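Local coordinates for putative uncharacterized protein (Chromobacterium violaceum, PDB 4RMM) that is of unknown function but probably hydrolyses acyl-CoA thioesters, as a hotdog-fold thioesterase of the PaaI family would, at residues A73-I76 and H77-N81; G64-G67 and G68-S72. All blocks are in the same frame, centred on the assembly; numbering follows the deposited sequence.

Interaction 1 (A73-I76 and H77-N81); sequences AAMI and HLMWN
Met75 and Met79, both selenomethionines one helical turn apart, make the apolar contact between 73-76 and 77-81. Their side chains cross obliquely, and the terminal methyl of Met79 comes up against the CG-SE bond of Met75: CE lies 3.4 Å from Met75 SE and 3.5 Å from Met75 CG, the latter tighter than usual carbon packing. Two torsions bring the methyl there. Met79 sets CG between its backbone N and carbonyl carbon (chi1 46°), close over the carbonyl oxygens of Met75 and Ile76, and then bends at SE toward the preceding turn. Long, flexible chains suit such a spot, where Met75 also meets Phe142 of its own chain and His62 of the second subunit.

This is the last part of the long helix 67-80, which the antiparallel sheet wraps as the bun wraps the sausage in a hotdog fold. Small Ala74 packs on Val122 and Ile124, while branched Leu78 fills in against Ile112 and Phe142.

The backbone bonds are alpha-helical. His77 N to Ala73 O is 2.8 Å and Met79 N to Met75 O 3.1 Å; Leu78 N to Ala74 O stretches to 3.3 Å, and the bond from Trp80 N to Ile76 O is weak as the helix ends.

Just past that end, the side-chain amide of Asn81 is held by a hydrogen bond from ND2 to Glu41 OE1.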
loop_
_atom_site.group_PDB
_atom_site.type_symbol
_atom_site.label_atom_id
_atom_site.label_comp_id
_atom_site.label_asym_id
_atom_site.label_seq_id
_atom_site.Cartn_x
_atom_site.Cartn_y
_atom_site.Cartn_z
ATOM N N ALA A 73 0.464 8.687 -2.317
ATOM C CA ALA A 73 0.960 10.046 -2.089
ATOM C C ALA A 73 2.055 10.335 -3.102
ATOM O O ALA A 73 2.059 11.377 -3.742
ATOM C CB ALA A 73 1.523 10.195 -0.655
ATOM N N ALA A 74 2.988 9.399 -3.242
ATOM C CA ALA A 74 4.104 9.565 -4.174
ATOM C C ALA A 74 3.576 9.701 -5.612
ATOM O O ALA A 74 4.114 10.455 -6.411
ATOM C CB ALA A 74 5.046 8.369 -4.065
HETATM N N MSE A 75 2.519 8.963 -5.937
HETATM C CA MSE A 75 1.939 9.048 -7.274
HETATM C C MSE A 75 1.297 10.422 -7.461
HETATM O O MSE A 75 1.569 11.129 -8.437
HETATM C CB MSE A 75 0.868 7.983 -7.468
HETATM C CG MSE A 75 -0.198 8.434 -8.458
HETATM SE SE MSE A 75 -0.757 7.061 -9.661
HETATM C CE MSE A 75 -2.370 6.553 -8.734
ATOM N N ILE A 76 0.430 10.782 -6.525
ATOM C CA ILE A 76 -0.251 12.072 -6.573
ATOM C C ILE A 76 0.742 13.231 -6.645
ATOM O O ILE A 76 0.561 14.168 -7.419
ATOM C CB ILE A 76 -1.170 12.242 -5.343
ATOM C CG1 ILE A 76 -2.345 11.265 -5.462
ATOM C CG2 ILE A 76 -1.665 13.679 -5.245
ATOM C CD1 ILE A 76 -3.160 11.088 -4.191
ATOM N N HIS A 77 1.804 13.155 -5.852
ATOM C CA HIS A 77 2.816 14.212 -5.843
ATOM C C HIS A 77 3.386 14.412 -7.240
ATOM O O HIS A 77 3.608 15.541 -7.688
ATOM C CB HIS A 77 3.955 13.831 -4.899
ATOM C CG HIS A 77 5.048 14.846 -4.819
ATOM N ND1 HIS A 77 4.968 15.958 -4.005
ATOM C CD2 HIS A 77 6.267 14.902 -5.410
ATOM C CE1 HIS A 77 6.088 16.643 -4.093
ATOM N NE2 HIS A 77 6.897 16.026 -4.940
ATOM N N LEU A 78 3.626 13.296 -7.922
ATOM C CA LEU A 78 4.193 13.311 -9.265
ATOM C C LEU A 78 3.285 13.975 -10.282
ATOM O O LEU A 78 3.734 14.818 -11.058
ATOM C CB LEU A 78 4.498 11.887 -9.733
ATOM C CG LEU A 78 5.928 11.624 -10.207
ATOM C CD1 LEU A 78 6.010 10.227 -10.783
ATOM C CD2 LEU A 78 6.334 12.640 -11.256
HETATM N N MSE A 79 2.013 13.591 -10.296
HETATM C CA MSE A 79 1.099 14.174 -11.258
HETATM C C MSE A 79 0.629 15.566 -10.865
HETATM O O MSE A 79 0.022 16.274 -11.665
HETATM C CB MSE A 79 -0.086 13.234 -11.535
HETATM C CG MSE A 79 -0.760 12.601 -10.346
HETATM SE SE MSE A 79 -2.143 11.358 -10.959
HETATM C CE MSE A 79 -1.029 9.893 -11.495
ATOM N N TRP A 80 0.926 15.963 -9.634
ATOM C CA TRP A 80 0.561 17.293 -9.168
ATOM C C TRP A 80 1.688 18.220 -9.605
ATOM O O TRP A 80 1.468 19.388 -9.920
ATOM C CB TRP A 80 0.425 17.306 -7.646
ATOM C CG TRP A 80 0.008 18.631 -7.094
ATOM C CD1 TRP A 80 0.818 19.695 -6.801
ATOM C CD2 TRP A 80 -1.324 19.047 -6.787
ATOM N NE1 TRP A 80 0.070 20.745 -6.331
ATOM C CE2 TRP A 80 -1.256 20.374 -6.311
ATOM C CE3 TRP A 80 -2.581 18.428 -6.867
ATOM C CZ2 TRP A 80 -2.385 21.096 -5.917
ATOM C CZ3 TRP A 80 -3.711 19.145 -6.476
ATOM C CH2 TRP A 80 -3.602 20.464 -6.006
ATOM N N ASN A 81 2.895 17.671 -9.640
ATOM C CA ASN A 81 4.075 18.416 -10.039
ATOM C C ASN A 81 4.404 18.242 -11.519
ATOM O O ASN A 81 5.424 18.745 -11.990
ATOM C CB ASN A 81 5.274 17.976 -9.197
ATOM C CG ASN A 81 5.186 18.447 -7.753
ATOM O OD1 ASN A 81 4.259 18.100 -7.016
ATOM N ND2 ASN A 81 6.163 19.245 -7.344
#

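Interaction 2 (G64-G67 and G68-S72)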
loop_
_atom_site.group_PDB
_atom_site.type_symbol
_atom_site.label_atom_id
_atom_site.label_comp_id
_atom_site.label_asym_id
_atom_site.label_seq_id
_atom_site.Cartn_x
_atom_site.Cartn_y
_atom_site.Cartn_z
ATOM N N GLY A 64 -0.841 -0.953 11.617
ATOM C CA GLY A 64 -0.192 0.310 11.316
ATOM C C GLY A 64 0.290 0.400 9.876
ATOM O O GLY A 64 1.140 1.242 9.561
ATOM N N LEU A 65 -0.251 -0.461 9.006
ATOM C CA LEU A 65 0.132 -0.472 7.599
ATOM C C LEU A 65 -0.230 0.836 6.925
ATOM O O LEU A 65 -1.330 1.351 7.115
ATOM C CB LEU A 65 -0.555 -1.626 6.852
ATOM C CG LEU A 65 -0.361 -3.045 7.385
ATOM C CD1 LEU A 65 -0.885 -4.039 6.352
ATOM C CD2 LEU A 65 1.110 -3.307 7.678
ATOM N N ILE A 66 0.697 1.358 6.125
ATOM C CA ILE A 66 0.503 2.611 5.403
ATOM C C ILE A 66 1.068 2.566 3.985
ATOM O O ILE A 66 1.137 3.585 3.305
ATOM C CB ILE A 66 1.165 3.812 6.143
ATOM C CG1 ILE A 66 2.633 3.509 6.421
ATOM C CG2 ILE A 66 0.413 4.105 7.454
ATOM C CD1 ILE A 66 3.359 4.620 7.169
ATOM N N GLY A 67 1.453 1.376 3.540
ATOM C CA GLY A 67 2.008 1.231 2.205
ATOM C C GLY A 67 1.151 1.828 1.120
ATOM O O GLY A 67 1.656 2.513 0.235
ATOM N N GLY A 68 -0.149 1.561 1.187
ATOM C CA GLY A 68 -1.066 2.107 0.195
ATOM C C GLY A 68 -1.073 3.626 0.194
ATOM O O GLY A 68 -1.070 4.252 -0.854
ATOM N N PHE A 69 -1.078 4.221 1.380
ATOM C CA PHE A 69 -1.084 5.678 1.542
ATOM C C PHE A 69 0.159 6.305 0.940
ATOM O O PHE A 69 0.072 7.202 0.116
ATOM C CB PHE A 69 -1.156 6.013 3.034
ATOM C CG PHE A 69 -0.783 7.428 3.364
ATOM C CD1 PHE A 69 -1.582 8.490 2.950
ATOM C CD2 PHE A 69 0.359 7.696 4.121
ATOM C CE1 PHE A 69 -1.254 9.810 3.287
ATOM C CE2 PHE A 69 0.698 9.005 4.466
ATOM C CZ PHE A 69 -0.114 10.070 4.047
HETATM N N MSE A 70 1.312 5.811 1.381
HETATM C CA MSE A 70 2.625 6.266 0.934
HETATM C C MSE A 70 2.760 6.153 -0.586
HETATM O O MSE A 70 3.154 7.097 -1.270
HETATM C CB MSE A 70 3.681 5.417 1.634
HETATM C CG MSE A 70 3.629 5.530 3.148
HETATM SE SE MSE A 70 4.149 7.315 3.746
HETATM C CE MSE A 70 6.033 6.939 3.987
ATOM N N GLU A 71 2.441 4.978 -1.111
ATOM C CA GLU A 71 2.503 4.753 -2.551
ATOM C C GLU A 71 1.622 5.731 -3.358
ATOM O O GLU A 71 2.071 6.284 -4.350
ATOM C CB GLU A 71 2.111 3.298 -2.850
ATOM C CG GLU A 71 2.113 2.947 -4.314
ATOM C CD GLU A 71 1.809 1.466 -4.557
ATOM O OE1 GLU A 71 0.741 0.992 -4.150
ATOM O OE2 GLU A 71 2.653 0.786 -5.154
ATOM N N SER A 72 0.374 5.946 -2.940
ATOM C CA SER A 72 -0.507 6.874 -3.658
ATOM C C SER A 72 -0.041 8.329 -3.503
ATOM O O SER A 72 -0.177 9.126 -4.440
ATOM C CB SER A 72 -1.944 6.794 -3.141
ATOM O OG SER A 72 -2.189 5.603 -2.441
#
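Ile66, at the N-cap position, lies side by side with Met70, a selenomethionine, both pointing the same way. In Ile66, CG1 stands between the backbone N and the carbonyl carbon (chi1 54°) and the chain then runs on extended, bringing CG1 to 4.0 Å and CD1 to 4.1 Å from Met70 CG. Met70 turns CG to the side of its own backbone N and bends at chi2 and chi3, which carries its end away from Ile66 to the sheet, where Phe93, Ile124 and Ala138 receive it. On the backbone, Met70 N donates to Ile66 O at 2.9 Å in the first turn of the helix; that same oxygen lies near the plane of the Phe69 ring, at its edge.

Glu71 N closes the next turn on Gly67 O (2.9 Å). The Glu71 side chain leaves anti to its N (chi1 179°) and stays extended beyond CG, an extension that places its carboxylate at Tyr97 OH and Gly67 N of the second subunit. In return, the backbone N-H of Gly67 is bonded to Glu71 of that subunit. An acidic residue of the central helix facing the helix start of the partner subunit is consistent with the dimeric hotdog thioesterases of the PaaI type.

In the fold
Both contacts use helix 67-80, met in series: interaction 2 covers its entry from the preceding loop, interaction 1 its later part and exit. Their centres are about 14 Å apart, and the segments adjoin in sequence without further touching. Each is buried, but by different surroundings. The centre of interaction 1 lies about 6 Å from the centre of the chain, and that of interaction 2 about 9 Å from it. Interaction 1 is mostly apolar, with polar side chains gathered at the helix end. Interaction 2 combines apolar packing on the sheet with a carboxylate turned to the second subunit, which approaches six of its residues but only one of interaction 1.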